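Local coordinates for isoform A of Peptidoglycan-recognition protein LB (Drosophila melanogaster, PDB 7NSZ) that hydrolyses the bond joining N-acetylmuramoyl residues to L-amino acids in bacterial peptidoglycan as a zinc-dependent amidase, and probably turns biologically active peptidoglycan into inactive fragments, at residues V41-Y47 with I113-W119; I78-F82 with I99-A103; L17-W23 with M89-R94. The protein carries 1 engineered substitution. All coordinates share one frame; numbering follows the deposited sequence.

Contact 1: V41-Y47 with I113-W119; sequences VIIHHSY and IVLIGDW. With ZN (zinc ion), chain B.
Ile113 packs on two aliphatic side chains of the adjoining strand: its CD1 meets Val41 CG1 at 3.7 Å, while Ile43, side by side with it and pointing the same way, brings CD1 to 4.1 Å from Ile113 CB. Leu115 extends this apolar face through CD1, 4.3 Å from Ile43 CG2. The opposite face carries His44 and Val114. There the imidazole of His44 binds the zinc ion through ND1 at 2.1 Å, with His154 and Cys162 as the other protein ligands, and His102 is the partner of its NE2. These are neighbouring parallel strands of the central mixed sheet of the amidase domain, joined by Ile113 N to Ile42 O, His44 N to Ile113 O and Leu115 N to His44 O.

Toward and past the strand ends, side chains take over part of the bonding. A chi1 of 74° swings the His45 ring toward Trp119, and ND1 accepts the Trp119 N-H at 3.0 Å, in the ring plane and almost straight at 178°. His45 CB also packs 3.6 Å from Trp119 CD1. Ser46 OG accepts the N-H of Gly117 at 2.8 Å and is also hydrogen-bonded to Pro49 O, whereas Tyr47 N reaches Gly117 O at 2.9 Å from above the carbonyl plane. At the outer end the Tyr47 ring runs alongside the Asp118 carboxylate, their planes 68° apart; Arg120 pairs with this carboxylate.

Strand 149-153 continues the sheet beyond 38-45; helix 126-142 covers Ile113 and Leu115, and helix 55-72 packs against Ile116 and Ser46.

Contact 2: I78-F82 with I99-A103; sequences IGFSF and IGAHA. Engineered in segment 78-82: Phe80 (natural residue Tyr).
The Phe80 ring and His102 cross at a slant, touching where ring carbon CD1 of Phe80 lies 3.7 Å from His102 CB. At the edge of the imidazole, close to its plane, sits the carbonyl of Gly79, with O 3.5 Å from His102 CD2. Ser81 OG approaches obliquely and stays 4.3 Å from His102 NE2; its hydrogen bond is to Gly112 N. The first torsion of His102 (chi1 64°) places CG between the backbone N and carbonyl carbon, setting the ring with its CD2 edge toward Gly79 O, while ND1 faces its hydrogen-bonding partner, His44 NE2.

Since His44 binds zinc through its other nitrogen, His102 is a second-shell residue of the amidase site, and its bond can fix the rotation of the liganding ring. Phe80 also meets the His44 ring, their planes steeply inclined. It is an engineered replacement for the natural tyrosine, a residue inferred to be essential for coordinating the zinc-bound water, so the phenolic hydroxyl is absent here while the ring remains beside the metal.

Two loops of the fold, one leading into strand 82-84 and the other into strand 110-115, are joined directly by a single hydrogen bond: Ala101 N donates to Gly79 O at 3.0 Å, nearly straight at 173° and on a lone pair in the carbonyl plane. Gly79, having no side chain, lets the chains close to 4.3 Å between its CA and Ala101 CA. Gly79 N is in turn held by His69 ND1.

Contact 3: L17-W23 with M89-R94; sequences LLSRSDW and MIYTGR
Leu18 and Tyr91 lie side by side and point the same way, with Leu18 CD1 3.6 Å from Tyr91 CE2, where strand 17-18 adds a parallel outermost strand to the mixed central sheet of the amidase fold. Trp23 stands at the edge of the phenol ring, by CD2. Tyr91 turns this edge to the face of the indole in an offset edge-to-face stack, the planes at 71° and the centroid of the five-membered ring 5.8 Å from that of Tyr91. With CG between the backbone N and carbonyl carbon (chi1 57°), the indole points NE1 at Thr92 O, 2.8 Å away and near the ring plane, and that bond helps hold it.

On the other face of the sheet Leu17 crosses Ile90 at about a right angle, CD2 pressed to 3.5 Å from Ile90 CG2, a tight fit. Thr92 grips one carbonyl twice: both its N and its OG1 donate to Leu18 O, the hydroxyl at 2.8 Å, while Leu18 N pairs with Ile90 O. Past the strand, Ser19 OG accepts Asp22 N in an ST motif, and Asp22 OD2 takes Ser19 N in return. The Arg20 chain bends at chi3, laying its guanidinium toward Asp77, its salt-bridge partner. NH1 also donates to Gly93 O at 2.9 Å; the acceptor lies in the guanidinium plane, whereas NH1 stands 72° out of the plane of the Gly93 carbonyl.

Contacts 1 and 3 both pair parallel strands of the same sheet, contact 1 between two interior strands and contact 3 at an outermost strand, partly open to solvent. Contact 2 is buried like contact 1 but consists of loops, with far less surface shared and one direct hydrogen bond. It touches both others: it meets contact 1 at the zinc site, where Phe80 packs on Val114, while Arg94 of contact 3 donates to the carbonyls of Ile78 and Ile99. The chemistry follows position, with aliphatic residues and metal binding in the centre, aromatic and histidine rings around the active site, and tryptophan, threonine and arginine bonds to backbone carbonyls at the edge.

Contact 1: V41-Y47 with I113-W119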
loop_
_atom_site.group_PDB
_atom_site.type_symbol
_atom_site.label_atom_id
_atom_site.label_comp_id
_atom_site.label_asym_id
_atom_site.label_seq_id
_atom_site.Cartn_x
_atom_site.Cartn_y
_atom_site.Cartn_z
ATOM N N VAL A 41 -5.274 7.045 3.535
ATOM C CA VAL A 41 -4.103 6.231 3.141
ATOM C C VAL A 41 -4.015 5.115 4.163
ATOM O O VAL A 41 -3.945 5.410 5.374
ATOM C CB VAL A 41 -2.811 7.044 3.070
ATOM C CG1 VAL A 41 -1.622 6.161 2.782
ATOM C CG2 VAL A 41 -2.907 8.182 2.090
ATOM N N ILE A 42 -4.029 3.874 3.694
ATOM C CA ILE A 42 -3.941 2.693 4.596
ATOM C C ILE A 42 -2.629 2.002 4.329
ATOM O O ILE A 42 -2.321 1.605 3.187
ATOM C CB ILE A 42 -5.079 1.694 4.405
ATOM C CG1 ILE A 42 -6.433 2.353 4.250
ATOM C CG2 ILE A 42 -5.064 0.622 5.465
ATOM C CD1 ILE A 42 -6.868 3.133 5.400
ATOM N N ILE A 43 -1.854 1.793 5.373
ATOM C CA ILE A 43 -0.548 1.113 5.300
ATOM C C ILE A 43 -0.660 -0.347 5.669
ATOM O O ILE A 43 -1.336 -0.695 6.661
ATOM C CB ILE A 43 0.499 1.812 6.203
ATOM C CG1 ILE A 43 0.625 3.296 5.885
ATOM C CG2 ILE A 43 1.817 1.106 6.149
ATOM C CD1 ILE A 43 1.023 3.617 4.468
ATOM N N HIS A 44 -0.007 -1.181 4.897
ATOM C CA HIS A 44 0.078 -2.648 5.037
ATOM C C HIS A 44 1.511 -3.104 5.027
ATOM O O HIS A 44 2.399 -2.409 4.459
ATOM C CB HIS A 44 -0.695 -3.347 3.876
ATOM C CG HIS A 44 -2.088 -2.883 3.714
ATOM N ND1 HIS A 44 -3.119 -3.611 4.306
ATOM C CD2 HIS A 44 -2.689 -1.913 3.018
ATOM C CE1 HIS A 44 -4.257 -3.093 3.993
ATOM N NE2 HIS A 44 -4.065 -2.017 3.200
ATOM N N HIS A 45 1.749 -4.323 5.542
ATOM C CA HIS A 45 2.919 -5.122 5.185
ATOM C C HIS A 45 2.436 -6.334 4.395
ATOM O O HIS A 45 1.239 -6.666 4.412
ATOM C CB HIS A 45 3.850 -5.521 6.350
ATOM C CG HIS A 45 3.310 -6.592 7.233
ATOM N ND1 HIS A 45 4.165 -7.183 8.141
ATOM C CD2 HIS A 45 2.096 -7.109 7.430
ATOM C CE1 HIS A 45 3.463 -8.055 8.828
ATOM N NE2 HIS A 45 2.224 -8.002 8.481
ATOM N N SER A 46 3.348 -6.978 3.694
ATOM C CA SER A 46 2.934 -8.158 2.911
ATOM C C SER A 46 2.987 -9.427 3.763
ATOM O O SER A 46 2.209 -10.361 3.474
ATOM C CB SER A 46 3.757 -8.352 1.644
ATOM O OG SER A 46 5.139 -8.527 1.923
ATOM N N TYR A 47 3.890 -9.470 4.732
ATOM C CA TYR A 47 4.262 -10.652 5.586
ATOM C C TYR A 47 5.029 -11.698 4.765
ATOM O O TYR A 47 6.184 -11.965 5.069
ATOM C CB TYR A 47 3.049 -11.207 6.339
ATOM C CG TYR A 47 3.397 -12.429 7.139
ATOM C CD1 TYR A 47 4.282 -12.350 8.205
ATOM C CD2 TYR A 47 3.026 -13.681 6.681
ATOM C CE1 TYR A 47 4.707 -13.497 8.857
ATOM C CE2 TYR A 47 3.433 -14.840 7.330
ATOM C CZ TYR A 47 4.299 -14.739 8.405
ATOM O OH TYR A 47 4.687 -15.870 9.074
ATOM N N ILE A 113 -1.215 0.998 0.531
ATOM C CA ILE A 113 0.219 0.919 0.214
ATOM C C ILE A 113 0.800 -0.243 0.980
ATOM O O ILE A 113 0.656 -0.229 2.226
ATOM C CB ILE A 113 0.957 2.227 0.575
ATOM C CG1 ILE A 113 0.347 3.440 -0.128
ATOM C CG2 ILE A 113 2.454 2.107 0.290
ATOM C CD1 ILE A 113 0.880 4.801 0.408
ATOM N N VAL A 114 1.351 -1.230 0.315
ATOM C CA VAL A 114 2.007 -2.368 1.000
ATOM C C VAL A 114 3.516 -2.148 0.968
ATOM O O VAL A 114 4.144 -1.941 -0.066
ATOM C CB VAL A 114 1.594 -3.719 0.392
ATOM C CG1 VAL A 114 2.022 -3.905 -1.054
ATOM C CG2 VAL A 114 2.116 -4.859 1.251
ATOM N N LEU A 115 4.136 -2.244 2.141
ATOM C CA LEU A 115 5.591 -2.298 2.272
ATOM C C LEU A 115 5.978 -3.768 2.265
ATOM O O LEU A 115 5.614 -4.498 3.187
ATOM C CB LEU A 115 6.099 -1.569 3.522
ATOM C CG LEU A 115 6.279 -0.065 3.354
ATOM C CD1 LEU A 115 4.996 0.696 3.289
ATOM C CD2 LEU A 115 7.152 0.492 4.509
ATOM N N ILE A 116 6.582 -4.246 1.197
ATOM C CA ILE A 116 6.871 -5.686 1.031
ATOM C C ILE A 116 7.799 -6.121 2.176
ATOM O O ILE A 116 8.808 -5.451 2.483
ATOM C CB ILE A 116 7.482 -5.981 -0.353
ATOM C CG1 ILE A 116 6.472 -5.633 -1.450
ATOM C CG2 ILE A 116 7.951 -7.417 -0.483
ATOM C CD1 ILE A 116 7.075 -5.475 -2.823
ATOM N N GLY A 117 7.398 -7.179 2.859
ATOM C CA GLY A 117 8.179 -7.775 3.960
ATOM C C GLY A 117 7.301 -8.005 5.155
ATOM O O GLY A 117 6.097 -7.692 5.159
ATOM N N ASP A 118 7.954 -8.584 6.168
ATOM C CA ASP A 118 7.372 -8.838 7.493
ATOM C C ASP A 118 7.914 -7.770 8.443
ATOM O O ASP A 118 9.109 -7.851 8.757
ATOM C CB ASP A 118 7.712 -10.259 7.967
ATOM C CG ASP A 118 7.306 -10.549 9.412
ATOM O OD1 ASP A 118 6.491 -9.817 9.991
ATOM O OD2 ASP A 118 7.760 -11.618 9.926
ATOM N N TRP A 119 7.076 -6.848 8.885
ATOM C CA TRP A 119 7.506 -5.682 9.709
ATOM C C TRP A 119 6.857 -5.702 11.106
ATOM O O TRP A 119 6.581 -4.689 11.723
ATOM C CB TRP A 119 7.263 -4.406 8.914
ATOM C CG TRP A 119 7.932 -4.415 7.561
ATOM C CD1 TRP A 119 7.306 -4.362 6.337
ATOM C CD2 TRP A 119 9.320 -4.630 7.266
ATOM N NE1 TRP A 119 8.211 -4.431 5.333
ATOM C CE2 TRP A 119 9.464 -4.629 5.858
ATOM C CE3 TRP A 119 10.469 -4.777 8.055
ATOM C CZ2 TRP A 119 10.670 -4.777 5.220
ATOM C CZ3 TRP A 119 11.672 -4.955 7.434
ATOM C CH2 TRP A 119 11.787 -4.930 6.046
HETATM ZN ZN ZN B . -2.925 -5.260 5.543
#

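Contact 2: I78-F82 with I99-A103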
loop_
_atom_site.group_PDB
_atom_site.type_symbol
_atom_site.label_atom_id
_atom_site.label_comp_id
_atom_site.label_asym_id
_atom_site.label_seq_id
_atom_site.Cartn_x
_atom_site.Cartn_y
_atom_site.Cartn_z
ATOM N N ILE A 78 -4.098 -7.817 -7.874
ATOM C CA ILE A 78 -3.411 -7.501 -6.604
ATOM C C ILE A 78 -4.272 -6.521 -5.805
ATOM O O ILE A 78 -4.834 -5.593 -6.363
ATOM C CB ILE A 78 -2.007 -6.925 -6.848
ATOM C CG1 ILE A 78 -1.204 -6.967 -5.547
ATOM C CG2 ILE A 78 -2.017 -5.582 -7.529
ATOM C CD1 ILE A 78 0.257 -6.629 -5.721
ATOM N N GLY A 79 -4.448 -6.772 -4.516
ATOM C CA GLY A 79 -5.428 -5.957 -3.748
ATOM C C GLY A 79 -4.976 -4.526 -3.426
ATOM O O GLY A 79 -5.822 -3.718 -3.101
ATOM N N PHE A 80 -3.692 -4.252 -3.494
ATOM C CA PHE A 80 -3.098 -2.974 -3.061
ATOM C C PHE A 80 -3.067 -1.959 -4.197
ATOM O O PHE A 80 -2.916 -2.309 -5.401
ATOM C CB PHE A 80 -1.683 -3.242 -2.543
ATOM C CG PHE A 80 -1.647 -4.257 -1.438
ATOM C CD1 PHE A 80 -2.217 -3.972 -0.192
ATOM C CD2 PHE A 80 -1.026 -5.479 -1.598
ATOM C CE1 PHE A 80 -2.191 -4.895 0.846
ATOM C CE2 PHE A 80 -0.984 -6.386 -0.563
ATOM C CZ PHE A 80 -1.607 -6.109 0.655
ATOM N N SER A 81 -3.069 -0.711 -3.827
ATOM C CA SER A 81 -2.920 0.411 -4.788
ATOM C C SER A 81 -1.491 0.477 -5.308
ATOM O O SER A 81 -1.250 0.703 -6.515
ATOM C CB SER A 81 -3.291 1.698 -4.153
ATOM O OG SER A 81 -4.567 1.646 -3.492
ATOM N N PHE A 82 -0.536 0.336 -4.374
ATOM C CA PHE A 82 0.913 0.465 -4.654
ATOM C C PHE A 82 1.707 -0.455 -3.735
ATOM O O PHE A 82 1.239 -0.718 -2.588
ATOM C CB PHE A 82 1.455 1.891 -4.453
ATOM C CG PHE A 82 0.864 2.878 -5.421
ATOM C CD1 PHE A 82 -0.252 3.590 -5.096
ATOM C CD2 PHE A 82 1.430 3.101 -6.654
ATOM C CE1 PHE A 82 -0.857 4.436 -6.005
ATOM C CE2 PHE A 82 0.814 3.946 -7.583
ATOM C CZ PHE A 82 -0.312 4.629 -7.228
ATOM N N ILE A 99 -10.789 1.129 -7.058
ATOM C CA ILE A 99 -11.281 0.456 -5.854
ATOM C C ILE A 99 -10.360 -0.716 -5.572
ATOM O O ILE A 99 -10.133 -1.577 -6.452
ATOM C CB ILE A 99 -12.745 0.011 -6.024
ATOM C CG1 ILE A 99 -13.637 1.243 -6.263
ATOM C CG2 ILE A 99 -13.183 -0.780 -4.813
ATOM C CD1 ILE A 99 -15.127 0.958 -6.367
ATOM N N GLY A 100 -9.850 -0.779 -4.351
ATOM C CA GLY A 100 -8.895 -1.808 -3.916
ATOM C C GLY A 100 -9.561 -3.021 -3.327
ATOM O O GLY A 100 -10.815 -3.103 -3.329
ATOM N N ALA A 101 -8.764 -3.963 -2.860
ATOM C CA ALA A 101 -9.264 -5.132 -2.108
ATOM C C ALA A 101 -8.304 -5.376 -0.961
ATOM O O ALA A 101 -7.822 -6.479 -0.737
ATOM C CB ALA A 101 -9.326 -6.376 -2.984
ATOM N N HIS A 102 -8.058 -4.314 -0.197
ATOM C CA HIS A 102 -7.064 -4.349 0.898
ATOM C C HIS A 102 -7.663 -3.966 2.250
ATOM O O HIS A 102 -7.028 -4.303 3.228
ATOM C CB HIS A 102 -5.827 -3.500 0.541
ATOM C CG HIS A 102 -6.123 -2.049 0.398
ATOM N ND1 HIS A 102 -6.135 -1.148 1.454
ATOM C CD2 HIS A 102 -6.549 -1.350 -0.681
ATOM C CE1 HIS A 102 -6.582 0.010 1.000
ATOM N NE2 HIS A 102 -6.895 -0.091 -0.323
ATOM N N ALA A 103 -8.713 -3.187 2.305
ATOM C CA ALA A 103 -9.201 -2.673 3.600
ATOM C C ALA A 103 -10.711 -2.529 3.512
ATOM O O ALA A 103 -11.204 -1.567 2.988
ATOM C CB ALA A 103 -8.551 -1.351 3.905
#

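Contact 3: L17-W23 with M89-R94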
loop_
_atom_site.group_PDB
_atom_site.type_symbol
_atom_site.label_atom_id
_atom_site.label_comp_id
_atom_site.label_asym_id
_atom_site.label_seq_id
_atom_site.Cartn_x
_atom_site.Cartn_y
_atom_site.Cartn_z
ATOM N N LEU A 17 8.655 5.665 -9.532
ATOM C CA LEU A 17 7.370 4.944 -9.706
ATOM C C LEU A 17 7.452 4.034 -10.902
ATOM O O LEU A 17 7.595 4.559 -12.053
ATOM C CB LEU A 17 6.227 5.920 -9.934
ATOM C CG LEU A 17 4.862 5.225 -10.018
ATOM C CD1 LEU A 17 4.670 4.462 -11.287
ATOM C CD2 LEU A 17 4.536 4.364 -8.811
ATOM N N LEU A 18 7.423 2.721 -10.732
ATOM C CA LEU A 18 7.447 1.726 -11.801
ATOM C C LEU A 18 6.030 1.333 -12.191
ATOM O O LEU A 18 5.121 1.219 -11.333
ATOM C CB LEU A 18 8.322 0.580 -11.332
ATOM C CG LEU A 18 9.741 1.026 -10.913
ATOM C CD1 LEU A 18 10.539 -0.178 -10.447
ATOM C CD2 LEU A 18 10.493 1.790 -12.004
ATOM N N SER A 19 5.792 1.180 -13.471
ATOM C CA SER A 19 4.466 0.841 -14.001
ATOM C C SER A 19 4.159 -0.646 -13.770
ATOM O O SER A 19 5.070 -1.483 -13.479
ATOM C CB SER A 19 4.428 1.166 -15.479
ATOM O OG SER A 19 5.247 0.224 -16.167
ATOM N N ARG A 20 2.926 -1.019 -14.003
ATOM C CA ARG A 20 2.516 -2.434 -14.004
ATOM C C ARG A 20 3.320 -3.251 -15.034
ATOM O O ARG A 20 3.837 -4.344 -14.714
ATOM C CB ARG A 20 1.023 -2.521 -14.303
ATOM C CG ARG A 20 0.121 -1.989 -13.202
ATOM C CD ARG A 20 -1.327 -2.090 -13.620
ATOM N NE ARG A 20 -1.758 -3.482 -13.749
ATOM C CZ ARG A 20 -2.323 -4.164 -12.786
ATOM N NH1 ARG A 20 -2.511 -3.627 -11.585
ATOM N NH2 ARG A 20 -2.738 -5.397 -12.980
ATOM N N SER A 21 3.516 -2.708 -16.247
ATOM C CA SER A 21 4.280 -3.444 -17.306
ATOM C C SER A 21 5.736 -3.606 -16.862
ATOM O O SER A 21 6.348 -4.656 -17.129
ATOM C CB SER A 21 4.155 -2.779 -18.645
ATOM O OG SER A 21 4.593 -1.446 -18.575
ATOM N N ASP A 22 6.243 -2.641 -16.124
ATOM C CA ASP A 22 7.630 -2.678 -15.608
ATOM C C ASP A 22 7.850 -3.914 -14.760
ATOM O O ASP A 22 8.984 -4.407 -14.774
ATOM C CB ASP A 22 8.020 -1.410 -14.843
ATOM C CG ASP A 22 8.224 -0.153 -15.666
ATOM O OD1 ASP A 22 8.481 -0.283 -16.927
ATOM O OD2 ASP A 22 8.206 0.950 -15.070
ATOM N N TRP A 23 6.870 -4.404 -13.994
ATOM C CA TRP A 23 7.062 -5.603 -13.151
ATOM C C TRP A 23 6.409 -6.827 -13.766
ATOM O O TRP A 23 6.338 -7.830 -13.115
ATOM C CB TRP A 23 6.681 -5.340 -11.673
ATOM C CG TRP A 23 5.286 -4.852 -11.363
ATOM C CD1 TRP A 23 4.917 -3.546 -11.178
ATOM C CD2 TRP A 23 4.149 -5.660 -11.035
ATOM N NE1 TRP A 23 3.609 -3.490 -10.771
ATOM C CE2 TRP A 23 3.096 -4.754 -10.720
ATOM C CE3 TRP A 23 3.891 -7.034 -11.013
ATOM C CZ2 TRP A 23 1.844 -5.209 -10.328
ATOM C CZ3 TRP A 23 2.627 -7.457 -10.666
ATOM C CH2 TRP A 23 1.638 -6.552 -10.290
ATOM N N MET A 89 12.101 1.325 -4.519
ATOM C CA MET A 89 11.228 1.667 -5.655
ATOM C C MET A 89 9.774 1.520 -5.244
ATOM O O MET A 89 9.393 0.763 -4.324
ATOM C CB MET A 89 11.550 0.752 -6.835
ATOM C CG MET A 89 12.931 0.935 -7.333
ATOM S SD MET A 89 13.343 2.576 -7.981
ATOM C CE MET A 89 14.911 2.749 -7.134
ATOM N N ILE A 90 8.902 2.221 -5.986
ATOM C CA ILE A 90 7.441 2.117 -5.830
ATOM C C ILE A 90 6.892 1.383 -7.041
ATOM O O ILE A 90 7.255 1.727 -8.171
ATOM C CB ILE A 90 6.823 3.497 -5.686
ATOM C CG1 ILE A 90 7.466 4.254 -4.538
ATOM C CG2 ILE A 90 5.287 3.411 -5.548
ATOM C CD1 ILE A 90 7.359 5.693 -4.604
ATOM N N TYR A 91 6.011 0.418 -6.802
ATOM C CA TYR A 91 5.434 -0.434 -7.834
ATOM C C TYR A 91 3.949 -0.129 -7.955
ATOM O O TYR A 91 3.194 -0.277 -6.962
ATOM C CB TYR A 91 5.700 -1.889 -7.479
ATOM C CG TYR A 91 7.149 -2.270 -7.548
ATOM C CD1 TYR A 91 8.031 -2.027 -6.502
ATOM C CD2 TYR A 91 7.654 -2.780 -8.718
ATOM C CE1 TYR A 91 9.389 -2.300 -6.611
ATOM C CE2 TYR A 91 9.002 -3.056 -8.857
ATOM C CZ TYR A 91 9.870 -2.853 -7.785
ATOM O OH TYR A 91 11.206 -3.108 -7.935
ATOM N N THR A 92 3.455 0.211 -9.134
ATOM C CA THR A 92 2.036 0.464 -9.362
ATOM C C THR A 92 1.299 -0.846 -9.193
ATOM O O THR A 92 1.582 -1.839 -9.888
ATOM C CB THR A 92 1.759 1.052 -10.737
ATOM O OG1 THR A 92 2.525 2.265 -10.825
ATOM C CG2 THR A 92 0.290 1.369 -10.945
ATOM N N GLY A 93 0.298 -0.869 -8.303
ATOM C CA GLY A 93 -0.691 -1.943 -8.170
ATOM C C GLY A 93 -1.960 -1.557 -8.910
ATOM O O GLY A 93 -1.896 -1.261 -10.116
ATOM N N ARG A 94 -3.073 -1.466 -8.215
ATOM C CA ARG A 94 -4.299 -0.946 -8.867
ATOM C C ARG A 94 -4.156 0.516 -9.215
ATOM O O ARG A 94 -4.882 0.978 -10.121
ATOM C CB ARG A 94 -5.503 -1.164 -7.969
ATOM C CG ARG A 94 -5.752 -2.623 -7.674
ATOM C CD ARG A 94 -7.142 -2.948 -7.190
ATOM N NE ARG A 94 -7.243 -4.310 -6.734
ATOM C CZ ARG A 94 -8.361 -4.982 -6.557
ATOM N NH1 ARG A 94 -9.517 -4.324 -6.564
ATOM N NH2 ARG A 94 -8.290 -6.262 -6.307
#